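Local coordinates for protein DNA polymerase (Bacillus phage phi29, PDB 2PY5) that replicates the viral DNA from a protein primer, combining strand-displacing, highly processive synthesis with 3'-5' proofreading exonuclease activity, at residues K407-R415 against P558-V566. The protein carries 2 engineered substitutions. Sequence-based numbering, arbitrary orientation.
Sequences KENGALGFR and PVQVPGGVV. With EDO (1,2-ethanediol), chain O; nucleotides of chain B.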
loop_
_atom_site.group_PDB
_atom_site.type_symbol
_atom_site.label_atom_id
_atom_site.label_comp_id
_atom_site.label_asym_id
_atom_site.label_seq_id
_atom_site.Cartn_x
_atom_site.Cartn_y
_atom_site.Cartn_z
ATOM N N LYS F 407 26.682 0.115 -13.715
ATOM C CA LYS F 407 27.630 -0.965 -13.444
ATOM C C LYS F 407 28.527 -1.200 -14.672
ATOM O O LYS F 407 28.266 -0.667 -15.755
ATOM C CB LYS F 407 26.863 -2.245 -13.066
ATOM C CG LYS F 407 25.982 -2.097 -11.840
ATOM C CD LYS F 407 25.350 -3.415 -11.365
ATOM C CE LYS F 407 24.344 -3.982 -12.357
ATOM N NZ LYS F 407 23.666 -5.204 -11.813
ATOM N N GLU F 408 29.595 -1.981 -14.496
ATOM C CA GLU F 408 30.527 -2.285 -15.597
ATOM C C GLU F 408 29.823 -2.829 -16.842
ATOM O O GLU F 408 30.207 -2.500 -17.976
ATOM C CB GLU F 408 31.595 -3.283 -15.143
ATOM N N ASN F 409 28.785 -3.643 -16.624
ATOM C CA ASN F 409 28.026 -4.252 -17.719
ATOM C C ASN F 409 27.040 -3.297 -18.405
ATOM O O ASN F 409 26.430 -3.663 -19.411
ATOM C CB ASN F 409 27.281 -5.504 -17.229
ATOM C CG ASN F 409 26.200 -5.193 -16.207
ATOM O OD1 ASN F 409 26.016 -4.042 -15.804
ATOM N ND2 ASN F 409 25.488 -6.225 -15.767
ATOM N N GLY F 410 26.876 -2.092 -17.857
ATOM C CA GLY F 410 26.003 -1.090 -18.456
ATOM C C GLY F 410 24.580 -1.114 -17.912
ATOM O O GLY F 410 23.712 -0.382 -18.405
ATOM N N ALA F 411 24.317 -1.970 -16.922
ATOM C CA ALA F 411 23.014 -1.982 -16.234
ATOM C C ALA F 411 23.075 -1.106 -14.990
ATOM O O ALA F 411 24.157 -0.870 -14.438
ATOM C CB ALA F 411 22.616 -3.402 -15.842
ATOM N N LEU F 412 21.915 -0.614 -14.547
ATOM C CA LEU F 412 21.850 0.178 -13.340
ATOM C C LEU F 412 22.091 -0.658 -12.088
ATOM O O LEU F 412 21.527 -1.755 -11.937
ATOM C CB LEU F 412 20.485 0.854 -13.221
ATOM C CG LEU F 412 20.251 2.024 -14.166
ATOM C CD1 LEU F 412 18.869 2.583 -13.954
ATOM C CD2 LEU F 412 21.326 3.115 -13.961
ATOM N N GLY F 413 22.896 -0.108 -11.185
ATOM C CA GLY F 413 23.032 -0.598 -9.831
ATOM C C GLY F 413 22.659 0.539 -8.897
ATOM O O GLY F 413 22.441 1.677 -9.347
ATOM N N PHE F 414 22.557 0.229 -7.610
ATOM C CA PHE F 414 22.141 1.197 -6.602
ATOM C C PHE F 414 23.002 1.065 -5.365
ATOM O O PHE F 414 23.290 -0.056 -4.911
ATOM C CB PHE F 414 20.669 0.988 -6.274
ATOM C CG PHE F 414 19.794 1.089 -7.483
ATOM C CD1 PHE F 414 19.579 -0.012 -8.298
ATOM C CD2 PHE F 414 19.238 2.295 -7.842
ATOM C CE1 PHE F 414 18.812 0.083 -9.438
ATOM C CE2 PHE F 414 18.462 2.401 -8.992
ATOM C CZ PHE F 414 18.250 1.301 -9.782
ATOM N N ARG F 415 23.466 2.201 -4.856
ATOM C CA ARG F 415 24.269 2.231 -3.642
ATOM C C ARG F 415 23.511 3.016 -2.592
ATOM O O ARG F 415 22.799 3.949 -2.918
ATOM C CB ARG F 415 25.646 2.865 -3.895
ATOM C CG ARG F 415 25.650 4.316 -4.356
ATOM C CD ARG F 415 27.057 4.813 -4.529
ATOM N NE ARG F 415 27.126 6.131 -5.148
ATOM C CZ ARG F 415 26.996 7.287 -4.499
ATOM N NH1 ARG F 415 26.772 7.318 -3.198
ATOM N NH2 ARG F 415 27.090 8.423 -5.173
ATOM N N PRO F 558 11.274 -8.020 -12.342
ATOM C CA PRO F 558 12.119 -7.013 -12.976
ATOM C C PRO F 558 13.620 -7.270 -12.801
ATOM O O PRO F 558 14.098 -7.484 -11.685
ATOM C CB PRO F 558 11.700 -5.729 -12.277
ATOM C CG PRO F 558 11.273 -6.179 -10.934
ATOM C CD PRO F 558 10.670 -7.521 -11.098
ATOM N N VAL F 559 14.347 -7.245 -13.915
ATOM C CA VAL F 559 15.784 -7.411 -13.917
ATOM C C VAL F 559 16.396 -6.171 -14.571
ATOM O O VAL F 559 15.984 -5.786 -15.668
ATOM C CB VAL F 559 16.191 -8.675 -14.723
ATOM C CG1 VAL F 559 17.706 -8.840 -14.753
ATOM C CG2 VAL F 559 15.495 -9.906 -14.144
ATOM N N GLN F 560 17.376 -5.546 -13.912
ATOM C CA GLN F 560 18.138 -4.468 -14.541
ATOM C C GLN F 560 19.124 -5.063 -15.540
ATOM O O GLN F 560 19.950 -5.925 -15.193
ATOM C CB GLN F 560 18.934 -3.625 -13.544
ATOM C CG GLN F 560 18.112 -2.962 -12.427
ATOM C CD GLN F 560 17.253 -1.763 -12.860
ATOM O OE1 GLN F 560 16.373 -1.325 -12.101
ATOM N NE2 GLN F 560 17.474 -1.254 -14.033
ATOM N N VAL F 561 19.023 -4.583 -16.770
ATOM C CA VAL F 561 19.905 -4.936 -17.865
ATOM C C VAL F 561 20.404 -3.645 -18.551
ATOM O O VAL F 561 19.907 -2.553 -18.254
ATOM C CB VAL F 561 19.147 -5.832 -18.885
ATOM C CG1 VAL F 561 18.648 -7.098 -18.211
ATOM C CG2 VAL F 561 17.961 -5.050 -19.499
ATOM N N PRO F 562 21.393 -3.744 -19.458
ATOM C CA PRO F 562 21.785 -2.549 -20.193
ATOM C C PRO F 562 20.567 -1.933 -20.914
ATOM O O PRO F 562 19.864 -2.620 -21.655
ATOM C CB PRO F 562 22.857 -3.069 -21.169
ATOM C CG PRO F 562 23.376 -4.285 -20.495
ATOM C CD PRO F 562 22.215 -4.908 -19.830
ATOM N N GLY F 563 20.307 -0.670 -20.636
ATOM C CA GLY F 563 19.197 0.049 -21.247
ATOM C C GLY F 563 17.979 0.252 -20.380
ATOM O O GLY F 563 17.255 1.221 -20.543
ATOM N N GLY F 564 17.720 -0.657 -19.447
ATOM C CA GLY F 564 16.568 -0.524 -18.602
ATOM C C GLY F 564 16.231 -1.775 -17.832
ATOM O O GLY F 564 17.116 -2.500 -17.392
ATOM N N VAL F 565 14.946 -2.052 -17.729
ATOM C CA VAL F 565 14.425 -3.189 -16.975
ATOM C C VAL F 565 13.669 -4.103 -17.935
ATOM O O VAL F 565 12.835 -3.628 -18.702
ATOM C CB VAL F 565 13.466 -2.765 -15.826
ATOM C CG1 VAL F 565 12.658 -3.968 -15.290
ATOM C CG2 VAL F 565 14.248 -2.114 -14.700
ATOM N N VAL F 566 13.959 -5.401 -17.863
ATOM C CA VAL F 566 13.126 -6.423 -18.498
ATOM C C VAL F 566 12.355 -7.169 -17.422
ATOM O O VAL F 566 12.917 -7.544 -16.396
ATOM C CB VAL F 566 13.971 -7.422 -19.309
ATOM C CG1 VAL F 566 13.118 -8.597 -19.796
ATOM C CG2 VAL F 566 14.619 -6.709 -20.459
HETATM C C1 EDO O . 29.509 4.300 -7.904
HETATM O O1 EDO O . 28.869 5.520 -7.513
HETATM C C2 EDO O . 29.936 3.498 -6.670
HETATM O O2 EDO O . 29.355 2.184 -6.638
ATOM P P DT B 5 18.655 -3.553 -2.465
ATOM O OP1 DT B 5 18.801 -4.603 -1.423
ATOM O OP2 DT B 5 19.378 -2.267 -2.337
ATOM O "O5'" DT B 5 19.111 -4.163 -3.874
ATOM C "C5'" DT B 5 18.654 -5.439 -4.289
ATOM C "C4'" DT B 5 18.724 -5.558 -5.800
ATOM O "O4'" DT B 5 17.717 -4.722 -6.419
ATOM C "C3'" DT B 5 20.037 -5.123 -6.435
ATOM O "O3'" DT B 5 20.306 -5.965 -7.545
ATOM C "C2'" DT B 5 19.779 -3.682 -6.870
ATOM C "C1'" DT B 5 18.326 -3.786 -7.297
ATOM N N1 DT B 5 17.510 -2.548 -7.152
ATOM C C2 DT B 5 16.731 -2.119 -8.208
ATOM O O2 DT B 5 16.637 -2.675 -9.311
ATOM N N3 DT B 5 16.012 -0.983 -7.912
ATOM C C4 DT B 5 16.003 -0.262 -6.732
ATOM O O4 DT B 5 15.294 0.732 -6.603
ATOM C C5 DT B 5 16.828 -0.774 -5.675
ATOM C C7 DT B 5 16.901 -0.087 -4.351
ATOM C C6 DT B 5 17.538 -1.887 -5.929
HETATM O O HOH W 1 19.419 -1.045 -16.066
#
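Two beta hairpins of the polymerase meet tip to tip beside bound single-stranded DNA: the TPR2 hairpin, turning at Lys407 to Gly410, and the C-terminal hairpin of the thumb, whose type II turn runs from Val561 to Gly564. Ala411 points its methyl toward the second turn, with CB 3.5 Å from Val561 C, and Pro562 lies against the first. The proline ring brings CG within 3.3 Å of Asn409 O, while its CA makes a nearly straight C-H...O contact with Gly410 O (3.4 Å, 159° at the hydrogen); Arg76 of helix 63-76 donates a hydrogen bond to that same oxygen. Asn409 adds an Asx turn: its OD1 accepts the N-H of Ala411 at 2.9 Å, just after the beta turn, the donor standing well above the carbonyl plane. No direct hydrogen bond joins the two backbones. A water lies between them instead, accepting from Leu412 N at 3.0 Å. It is 2.7 Å from Val561 O, in good geometry to donate, though other acceptors compete for its protons.

Farther along, Gln560 packs against Leu412. Its CB sits 3.6 Å from Leu412 O, and the chain then bends at chi2 (-73°), which lays the end group against Leu412 CB and near the rim of Phe414. The phenyl turns one face to the base of DT5 of chain B; N3 of that thymine is 3.3 Å above the ring plane, offset toward the rim. The amide of Gln560 is at the ring's edge, its plane 62° from the phenyl. Lys407 adds a salt bridge to a DNA phosphate. This meeting of TPR2 and thumb tips, with Phe414 and Gln560 touching DT5 of chain B, is consistent with the closed ring that holds DNA in this processive B-family polymerase.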